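Local coordinates for protein cytochrome c (Pseudomonas aeruginosa, PDB 6RTE) that dehydrogenates dihydro-heme d1 to heme d1 in the biosynthesis of that cofactor, using an eight-bladed beta-propeller and a heme c, at residues N148-V153 / E453-G458; A260-G265 / K287-L292; A414-F419 / E426-D431. All coordinates share one frame; numbering follows the deposited sequence.

Interaction 1. Residues N148-V153 / E453-G458; sequences NLFVVV and EFTRDG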
loop_
_atom_site.group_PDB
_atom_site.type_symbol
_atom_site.label_atom_id
_atom_site.label_comp_id
_atom_site.label_asym_id
_atom_site.label_seq_id
_atom_site.Cartn_x
_atom_site.Cartn_y
_atom_site.Cartn_z
ATOM N N ASN A 148 -5.722 -11.029 17.095
ATOM C CA ASN A 148 -6.360 -11.662 15.949
ATOM C C ASN A 148 -7.317 -10.724 15.223
ATOM O O ASN A 148 -8.085 -11.179 14.370
ATOM C CB ASN A 148 -7.091 -12.935 16.382
ATOM C CG ASN A 148 -7.194 -13.946 15.257
ATOM O OD1 ASN A 148 -6.489 -13.847 14.245
ATOM N ND2 ASN A 148 -8.064 -14.932 15.428
ATOM N N LEU A 149 -7.290 -9.433 15.544
ATOM C CA LEU A 149 -8.079 -8.450 14.812
ATOM C C LEU A 149 -7.613 -8.327 13.367
ATOM O O LEU A 149 -6.412 -8.355 13.075
ATOM C CB LEU A 149 -7.968 -7.074 15.471
ATOM C CG LEU A 149 -8.536 -6.905 16.879
ATOM C CD1 LEU A 149 -8.227 -5.493 17.371
ATOM C CD2 LEU A 149 -10.027 -7.188 16.898
ATOM N N PHE A 150 -8.571 -8.133 12.464
ATOM C CA PHE A 150 -8.270 -7.726 11.100
ATOM C C PHE A 150 -8.606 -6.253 10.911
ATOM O O PHE A 150 -9.675 -5.795 11.325
ATOM C CB PHE A 150 -9.062 -8.546 10.083
ATOM C CG PHE A 150 -8.611 -9.963 9.957
ATOM C CD1 PHE A 150 -7.657 -10.313 9.015
ATOM C CD2 PHE A 150 -9.164 -10.951 10.756
ATOM C CE1 PHE A 150 -7.258 -11.626 8.878
ATOM C CE2 PHE A 150 -8.760 -12.265 10.632
ATOM C CZ PHE A 150 -7.802 -12.601 9.689
ATOM N N VAL A 151 -7.702 -5.528 10.274
ATOM C CA VAL A 151 -8.007 -4.208 9.738
ATOM C C VAL A 151 -8.401 -4.404 8.278
ATOM O O VAL A 151 -7.603 -4.898 7.470
ATOM C CB VAL A 151 -6.805 -3.260 9.881
ATOM C CG1 VAL A 151 -7.091 -1.892 9.260
ATOM C CG2 VAL A 151 -6.436 -3.101 11.352
ATOM N N VAL A 152 -9.633 -4.045 7.940
ATOM C CA VAL A 152 -10.189 -4.289 6.606
ATOM C C VAL A 152 -10.414 -2.955 5.917
ATOM O O VAL A 152 -11.143 -2.097 6.430
ATOM C CB VAL A 152 -11.494 -5.096 6.668
ATOM C CG1 VAL A 152 -12.005 -5.369 5.248
ATOM C CG2 VAL A 152 -11.275 -6.377 7.401
ATOM N N VAL A 153 -9.795 -2.784 4.755
ATOM C CA VAL A 153 -9.911 -1.550 3.979
ATOM C C VAL A 153 -11.094 -1.702 3.026
ATOM O O VAL A 153 -11.111 -2.600 2.173
ATOM C CB VAL A 153 -8.607 -1.249 3.231
ATOM C CG1 VAL A 153 -8.746 0.000 2.375
ATOM C CG2 VAL A 153 -7.451 -1.047 4.228
ATOM N N GLU A 453 -5.347 -12.932 3.437
ATOM C CA GLU A 453 -4.759 -12.800 4.765
ATOM C C GLU A 453 -5.312 -13.919 5.639
ATOM O O GLU A 453 -6.453 -14.350 5.454
ATOM C CB GLU A 453 -5.072 -11.429 5.385
ATOM C CG GLU A 453 -4.368 -11.143 6.703
ATOM C CD GLU A 453 -2.942 -10.673 6.518
ATOM O OE1 GLU A 453 -2.405 -10.834 5.403
ATOM O OE2 GLU A 453 -2.363 -10.132 7.476
ATOM N N PHE A 454 -4.495 -14.391 6.583
ATOM C CA PHE A 454 -4.871 -15.473 7.482
ATOM C C PHE A 454 -5.149 -14.957 8.891
ATOM O O PHE A 454 -4.697 -13.879 9.282
ATOM C CB PHE A 454 -3.764 -16.539 7.560
ATOM C CG PHE A 454 -3.450 -17.196 6.247
ATOM C CD1 PHE A 454 -2.500 -16.650 5.399
ATOM C CD2 PHE A 454 -4.090 -18.363 5.874
ATOM C CE1 PHE A 454 -2.204 -17.245 4.189
ATOM C CE2 PHE A 454 -3.798 -18.975 4.658
ATOM C CZ PHE A 454 -2.852 -18.413 3.816
ATOM N N THR A 455 -5.898 -15.756 9.652
ATOM C CA THR A 455 -5.946 -15.596 11.101
ATOM C C THR A 455 -4.559 -15.839 11.687
ATOM O O THR A 455 -3.678 -16.419 11.044
ATOM C CB THR A 455 -6.934 -16.573 11.734
ATOM O OG1 THR A 455 -6.660 -17.903 11.263
ATOM C CG2 THR A 455 -8.374 -16.201 11.399
ATOM N N ARG A 456 -4.375 -15.409 12.939
ATOM C CA ARG A 456 -3.041 -15.477 13.533
ATOM C C ARG A 456 -2.525 -16.912 13.580
ATOM O O ARG A 456 -1.324 -17.137 13.403
ATOM C CB ARG A 456 -3.043 -14.847 14.930
ATOM C CG ARG A 456 -3.951 -15.525 15.948
ATOM C CD ARG A 456 -3.925 -14.803 17.295
ATOM N NE ARG A 456 -2.580 -14.754 17.877
ATOM C CZ ARG A 456 -2.324 -14.724 19.183
ATOM N NH1 ARG A 456 -3.315 -14.744 20.065
ATOM N NH2 ARG A 456 -1.070 -14.683 19.613
ATOM N N ASP A 457 -3.409 -17.887 13.784
ATOM C CA ASP A 457 -3.021 -19.295 13.826
ATOM C C ASP A 457 -3.130 -19.989 12.471
ATOM O O ASP A 457 -2.882 -21.199 12.389
ATOM C CB ASP A 457 -3.872 -20.046 14.858
ATOM C CG ASP A 457 -5.339 -20.130 14.461
ATOM O OD1 ASP A 457 -5.717 -19.520 13.435
ATOM O OD2 ASP A 457 -6.117 -20.805 15.171
ATOM N N GLY A 458 -3.496 -19.267 11.412
ATOM C CA GLY A 458 -3.538 -19.843 10.081
ATOM C C GLY A 458 -4.709 -20.753 9.795
ATOM O O GLY A 458 -4.751 -21.355 8.714
HETATM O O HOH W 1 -8.315 -18.240 14.394
#

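Interaction 2. Residues A260-G265 / K287-L292; sequences AADAQG and KDVHEL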
loop_
_atom_site.group_PDB
_atom_site.type_symbol
_atom_site.label_atom_id
_atom_site.label_comp_id
_atom_site.label_asym_id
_atom_site.label_seq_id
_atom_site.Cartn_x
_atom_site.Cartn_y
_atom_site.Cartn_z
ATOM N N ALA A 260 14.230 14.427 -1.042
ATOM C CA ALA A 260 14.791 13.267 -1.729
ATOM C C ALA A 260 15.607 13.786 -2.912
ATOM O O ALA A 260 15.054 14.284 -3.901
ATOM C CB ALA A 260 13.691 12.300 -2.165
ATOM N N ALA A 261 16.924 13.707 -2.790
ATOM C CA ALA A 261 17.821 14.165 -3.840
ATOM C C ALA A 261 19.071 13.303 -3.786
ATOM O O ALA A 261 19.507 12.902 -2.701
ATOM C CB ALA A 261 18.162 15.652 -3.664
ATOM N N ASP A 262 19.648 13.010 -4.952
ATOM C CA ASP A 262 20.862 12.207 -4.936
ATOM C C ASP A 262 22.037 13.071 -4.481
ATOM O O ASP A 262 21.896 14.268 -4.190
ATOM C CB ASP A 262 21.110 11.556 -6.299
ATOM C CG ASP A 262 21.504 12.548 -7.379
ATOM O OD1 ASP A 262 21.756 13.728 -7.074
ATOM O OD2 ASP A 262 21.560 12.129 -8.551
ATOM N N ALA A 263 23.221 12.454 -4.428
ATOM C CA ALA A 263 24.403 13.149 -3.941
ATOM C C ALA A 263 24.793 14.308 -4.847
ATOM O O ALA A 263 25.477 15.231 -4.392
ATOM C CB ALA A 263 25.577 12.170 -3.818
ATOM N N GLN A 264 24.390 14.274 -6.116
ATOM C CA GLN A 264 24.644 15.369 -7.042
ATOM C C GLN A 264 23.580 16.459 -6.975
ATOM O O GLN A 264 23.666 17.435 -7.727
ATOM C CB GLN A 264 24.733 14.843 -8.479
ATOM C CG GLN A 264 25.880 13.868 -8.720
ATOM C CD GLN A 264 26.060 13.519 -10.193
ATOM O OE1 GLN A 264 25.150 12.992 -10.839
ATOM N NE2 GLN A 264 27.237 13.815 -10.728
ATOM N N GLY A 265 22.578 16.314 -6.106
ATOM C CA GLY A 265 21.534 17.310 -5.964
ATOM C C GLY A 265 20.299 17.135 -6.831
ATOM O O GLY A 265 19.402 17.982 -6.762
ATOM N N LYS A 287 12.656 6.927 -7.026
ATOM C CA LYS A 287 12.107 6.723 -8.362
ATOM C C LYS A 287 13.050 7.208 -9.458
ATOM O O LYS A 287 13.163 6.565 -10.509
ATOM C CB LYS A 287 10.762 7.458 -8.449
ATOM C CG LYS A 287 9.874 7.073 -9.581
ATOM C CD LYS A 287 9.383 5.659 -9.427
ATOM C CE LYS A 287 8.552 5.271 -10.628
ATOM N NZ LYS A 287 8.585 3.805 -10.839
ATOM N N ASP A 288 13.740 8.329 -9.243
ATOM C CA ASP A 288 14.300 9.100 -10.356
ATOM C C ASP A 288 15.805 9.304 -10.294
ATOM O O ASP A 288 16.353 10.023 -11.137
ATOM C CB ASP A 288 13.612 10.465 -10.429
ATOM C CG ASP A 288 12.130 10.337 -10.531
ATOM O OD1 ASP A 288 11.668 9.708 -11.505
ATOM O OD2 ASP A 288 11.436 10.830 -9.621
ATOM N N VAL A 289 16.497 8.683 -9.344
ATOM C CA VAL A 289 17.945 8.788 -9.260
ATOM C C VAL A 289 18.526 7.391 -9.064
ATOM O O VAL A 289 17.833 6.447 -8.681
ATOM C CB VAL A 289 18.389 9.727 -8.115
ATOM C CG1 VAL A 289 18.016 11.174 -8.452
ATOM C CG2 VAL A 289 17.763 9.301 -6.800
ATOM N N HIS A 290 19.826 7.278 -9.322
ATOM C CA HIS A 290 20.532 6.007 -9.182
ATOM C C HIS A 290 21.069 5.804 -7.777
ATOM O O HIS A 290 22.245 5.486 -7.595
ATOM C CB HIS A 290 21.667 5.941 -10.196
ATOM C CG HIS A 290 21.203 6.005 -11.606
ATOM N ND1 HIS A 290 21.105 4.889 -12.403
ATOM C CD2 HIS A 290 20.781 7.048 -12.360
ATOM C CE1 HIS A 290 20.668 5.243 -13.599
ATOM N NE2 HIS A 290 20.460 6.547 -13.596
ATOM N N GLU A 291 20.194 5.977 -6.781
ATOM C CA GLU A 291 20.541 5.782 -5.382
ATOM C C GLU A 291 19.414 5.048 -4.681
ATOM O O GLU A 291 18.241 5.191 -5.033
ATOM C CB GLU A 291 20.766 7.108 -4.640
ATOM C CG GLU A 291 22.155 7.664 -4.744
ATOM C CD GLU A 291 22.307 8.995 -4.036
ATOM O OE1 GLU A 291 21.485 9.319 -3.134
ATOM O OE2 GLU A 291 23.257 9.711 -4.389
ATOM N N LEU A 292 19.781 4.264 -3.683
ATOM C CA LEU A 292 18.829 3.828 -2.671
ATOM C C LEU A 292 19.421 4.192 -1.316
ATOM O O LEU A 292 20.641 4.325 -1.167
ATOM C CB LEU A 292 18.507 2.341 -2.763
ATOM C CG LEU A 292 19.548 1.295 -2.389
ATOM C CD1 LEU A 292 19.449 0.954 -0.920
ATOM C CD2 LEU A 292 19.356 0.049 -3.237
HETATM O O HOH W 2 21.830 9.532 -9.340
#

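Interaction 3. Residues A414-F419 / E426-D431; sequences AWTDTF and EILLID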
loop_
_atom_site.group_PDB
_atom_site.type_symbol
_atom_site.label_atom_id
_atom_site.label_comp_id
_atom_site.label_asym_id
_atom_site.label_seq_id
_atom_site.Cartn_x
_atom_site.Cartn_y
_atom_site.Cartn_z
ATOM N N ALA A 414 1.089 -21.661 -1.114
ATOM C CA ALA A 414 1.201 -20.227 -1.350
ATOM C C ALA A 414 -0.026 -19.777 -2.136
ATOM O O ALA A 414 -0.346 -20.354 -3.181
ATOM C CB ALA A 414 2.481 -19.887 -2.114
ATOM N N TRP A 415 -0.704 -18.750 -1.638
ATOM C CA TRP A 415 -1.978 -18.306 -2.186
ATOM C C TRP A 415 -1.738 -17.071 -3.046
ATOM O O TRP A 415 -1.235 -16.057 -2.550
ATOM C CB TRP A 415 -2.970 -17.990 -1.062
ATOM C CG TRP A 415 -3.211 -19.115 -0.078
ATOM C CD1 TRP A 415 -2.269 -19.900 0.532
ATOM C CD2 TRP A 415 -4.482 -19.556 0.425
ATOM N NE1 TRP A 415 -2.876 -20.809 1.367
ATOM C CE2 TRP A 415 -4.232 -20.615 1.324
ATOM C CE3 TRP A 415 -5.800 -19.159 0.204
ATOM C CZ2 TRP A 415 -5.255 -21.280 1.995
ATOM C CZ3 TRP A 415 -6.817 -19.825 0.870
ATOM C CH2 TRP A 415 -6.539 -20.873 1.753
ATOM N N THR A 416 -2.103 -17.149 -4.327
ATOM C CA THR A 416 -1.909 -16.031 -5.247
ATOM C C THR A 416 -3.128 -15.939 -6.166
ATOM O O THR A 416 -4.170 -16.550 -5.914
ATOM C CB THR A 416 -0.583 -16.187 -6.007
ATOM O OG1 THR A 416 -0.276 -14.965 -6.692
ATOM C CG2 THR A 416 -0.657 -17.330 -7.013
ATOM N N ASP A 417 -3.007 -15.163 -7.243
ATOM C CA ASP A 417 -4.166 -14.782 -8.037
ATOM C C ASP A 417 -3.741 -14.480 -9.470
ATOM O O ASP A 417 -2.558 -14.547 -9.813
ATOM C CB ASP A 417 -4.852 -13.556 -7.421
ATOM C CG ASP A 417 -3.922 -12.354 -7.349
ATOM O OD1 ASP A 417 -3.530 -11.843 -8.420
ATOM O OD2 ASP A 417 -3.565 -11.931 -6.224
ATOM N N THR A 418 -4.733 -14.152 -10.309
ATOM C CA THR A 418 -4.504 -13.535 -11.615
ATOM C C THR A 418 -5.274 -12.215 -11.645
ATOM O O THR A 418 -5.989 -11.906 -12.611
ATOM C CB THR A 418 -4.933 -14.452 -12.761
ATOM O OG1 THR A 418 -6.359 -14.558 -12.793
ATOM C CG2 THR A 418 -4.321 -15.844 -12.594
ATOM N N PHE A 419 -5.116 -11.453 -10.557
ATOM C CA PHE A 419 -5.826 -10.198 -10.317
ATOM C C PHE A 419 -5.821 -9.270 -11.519
ATOM O O PHE A 419 -6.796 -8.543 -11.742
ATOM C CB PHE A 419 -5.167 -9.527 -9.094
ATOM C CG PHE A 419 -5.904 -8.331 -8.550
ATOM C CD1 PHE A 419 -6.987 -8.490 -7.697
ATOM C CD2 PHE A 419 -5.467 -7.041 -8.838
ATOM C CE1 PHE A 419 -7.648 -7.388 -7.171
ATOM C CE2 PHE A 419 -6.125 -5.936 -8.316
ATOM C CZ PHE A 419 -7.218 -6.112 -7.478
ATOM N N GLU A 426 -10.237 -16.239 -9.597
ATOM C CA GLU A 426 -9.735 -17.468 -9.003
ATOM C C GLU A 426 -8.495 -17.171 -8.180
ATOM O O GLU A 426 -7.600 -16.448 -8.634
ATOM C CB GLU A 426 -9.415 -18.496 -10.093
ATOM C CG GLU A 426 -9.803 -19.919 -9.748
ATOM C CD GLU A 426 -9.997 -20.778 -10.986
ATOM O OE1 GLU A 426 -11.098 -20.730 -11.579
ATOM O OE2 GLU A 426 -9.045 -21.488 -11.375
ATOM N N ILE A 427 -8.455 -17.725 -6.970
ATOM C CA ILE A 427 -7.277 -17.709 -6.112
ATOM C C ILE A 427 -6.601 -19.068 -6.234
ATOM O O ILE A 427 -7.255 -20.108 -6.089
ATOM C CB ILE A 427 -7.656 -17.412 -4.652
ATOM C CG1 ILE A 427 -8.324 -16.037 -4.539
ATOM C CG2 ILE A 427 -6.430 -17.499 -3.744
ATOM C CD1 ILE A 427 -7.471 -14.877 -5.027
ATOM N N LEU A 428 -5.302 -19.064 -6.506
ATOM C CA LEU A 428 -4.554 -20.288 -6.756
ATOM C C LEU A 428 -3.782 -20.684 -5.507
ATOM O O LEU A 428 -3.144 -19.838 -4.872
ATOM C CB LEU A 428 -3.588 -20.101 -7.925
ATOM C CG LEU A 428 -4.207 -19.507 -9.183
ATOM C CD1 LEU A 428 -3.129 -19.225 -10.220
ATOM C CD2 LEU A 428 -5.270 -20.442 -9.733
ATOM N N LEU A 429 -3.836 -21.965 -5.167
ATOM C CA LEU A 429 -3.092 -22.513 -4.034
ATOM C C LEU A 429 -1.954 -23.358 -4.600
ATOM O O LEU A 429 -2.176 -24.470 -5.090
ATOM C CB LEU A 429 -4.007 -23.323 -3.120
ATOM C CG LEU A 429 -4.781 -22.486 -2.092
ATOM C CD1 LEU A 429 -5.647 -21.433 -2.773
ATOM C CD2 LEU A 429 -5.623 -23.381 -1.186
ATOM N N ILE A 430 -0.741 -22.816 -4.537
ATOM C CA ILE A 430 0.449 -23.485 -5.048
ATOM C C ILE A 430 1.072 -24.290 -3.917
ATOM O O ILE A 430 1.515 -23.725 -2.912
ATOM C CB ILE A 430 1.454 -22.472 -5.620
ATOM C CG1 ILE A 430 0.827 -21.709 -6.792
ATOM C CG2 ILE A 430 2.738 -23.174 -6.055
ATOM C CD1 ILE A 430 1.697 -20.593 -7.341
ATOM N N ASP A 431 1.110 -25.612 -4.081
ATOM C CA ASP A 431 1.725 -26.477 -3.083
ATOM C C ASP A 431 3.186 -26.090 -2.885
ATOM O O ASP A 431 3.955 -26.018 -3.848
ATOM C CB ASP A 431 1.608 -27.939 -3.521
ATOM C CG ASP A 431 2.075 -28.909 -2.453
ATOM O OD1 ASP A 431 1.247 -29.309 -1.606
ATOM O OD2 ASP A 431 3.271 -29.269 -2.455
HETATM O O HOH W 3 -7.729 -13.779 -9.371
#

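Interaction 1. Residues N148-V153 / E453-G458
Asn148 reaches across to Arg456 and takes the backbone N-H at the start of a turn: Arg456 N lies 2.9 Å from Asn148 OD1 in a fairly straight bond (163° at the hydrogen). The donor stands above the amide plane, 38° out of it. With CG anti to the backbone N (chi1 -153°), the amide slants over the bent arginine chain, and Arg456 CG comes 3.5 Å from Asn148 OD1. The same oxygen also accepts from Asn496 ND2; two N-H groups thus grip this oxygen and help hold the amide in its rotation. The Arg456 guanidinium passes on to a salt bridge with Asp145.

Phe150 wedges in beside the end of strand 449-454. At the ring edge, Phe150 CE1 meets Glu453 CG in the ring plane at 3.6 Å. Phe150 CZ lies 3.4 Å from Phe454 O, an oblique approach, and 4.0 Å from Thr455 CG2. The Glu453 chain bends at chi2 past this ring edge, and its carboxylate goes to Arg406 and Asn496 N. The turn from Thr455 to Gly458 is of type I, and Thr455 OG1 donates to Asp457 OD1 at 2.9 Å within it.

Strand 150-154 pairs with the C-terminal strand 491-496, the "Velcro" closure typical of beta-propellers; this contact packs that composite blade against strand 449-454 of the blade preceding it.

Interaction 2. Residues A260-G265 / K287-L292
The type I turn from Asp262 to Gly265 faces the loop that leads into strand 291-296, with Asp262 CA 6.2 Å from Val289 CA and an inverse gamma turn centred on His290. Glu291 stretches out beyond CG to bring its carboxylate to the N-H of Ala263 in the turn. Ala263 N donates to Glu291 OE2 at 2.7 Å, on the syn side and 27° out of the carboxylate plane, while Asp262 CB lies 3.4 Å from that oxygen. The other oxygen, Glu291 OE1, is gripped by Arg307 NH1 and Trp293 NE1, which helps fix the rotation of the carboxylate; the arginine probably also offsets the charge of Glu291.

Asp262 turns its own carboxylate back over the turn (chi1 70°), where OD1 accepts from Gln266 N and OD2 lies across Val289, 3.7 Å from Val289 CG1. A water joins the two segments, donating to Asp262 OD2 at 2.7 Å and accepting from His290 N at 3.0 Å.

The turn belongs to the crossover from strand 254-259, the last of one propeller blade, to strand 270-276, the first of the next. It is tied to the start of strand 291-296 through Glu291 and packs on the connection before it, and Arg307 of strand 306-309 also reaches Ala261 O.

Interaction 3. Residues A414-F419 / E426-D431
Thr416 O receives Leu428 N at 2.8 Å, the donor standing 42° out of the carbonyl plane, and is also approached by the C-H of Ile427 CA at 3.3 Å. In return Thr416 N donates to Leu428 O at 2.9 Å, in the carbonyl plane. Ala414 and Ile430 form the next hydrogen-bonded pair of this antiparallel hairpin, bonded in both directions.

Between them, the non-hydrogen-bonded pair Trp415 and Leu429 send their side chains the same way, side by side. Leu429 sits over one face of the indole: CG is above the centre of the ring system, CD1 is 3.7 Å from Trp415 CE3, and CD2 makes a CH-pi contact 3.9 Å from the centroid of the Trp415 six-membered ring, 13° off its normal. Ile427, on the same face of the sheet, brings CD1 to 3.8 Å from Asp417 CB. Asp417 OD1 accepts from Phe419 N, an Asx turn, and from Phe403 N, and OD2 from Phe404 N.

On the other face, Thr416 CG2 meets Ile430 CD1 at 4.0 Å obliquely. Thr416 OG1, anti to the backbone N (chi1 -168°), turns instead to Phe404 O. Where the strands part, a water joins Thr418 N to Glu426 O, 2.8 Å from the latter.

These are the central strands of a four-stranded blade, between 405-406 and 437-441; the Trp415 and Ile427 face packs on strands 449-454 and 460-465 of the next blade.

From the N terminus, past the helices of the cytochrome c part, the chain enters the propeller at 148-153, and nearly the whole circle passes before 453-458 closes interaction 1. The other two contacts are nested inside that long loop, one after the other. Interaction 2 closes first, a short loop holding a blade's first two strands and tying its entry crossover to the third, on the opposite side of the chain's centre from interaction 1, with centres about 37 Å apart. Interaction 3 follows as a local hairpin within one blade. It touches interaction 1, with Phe454 CZ 3.4 Å from Trp415 NE1 in an edge-to-face ring pair, so three successive blades are linked where the ring closes.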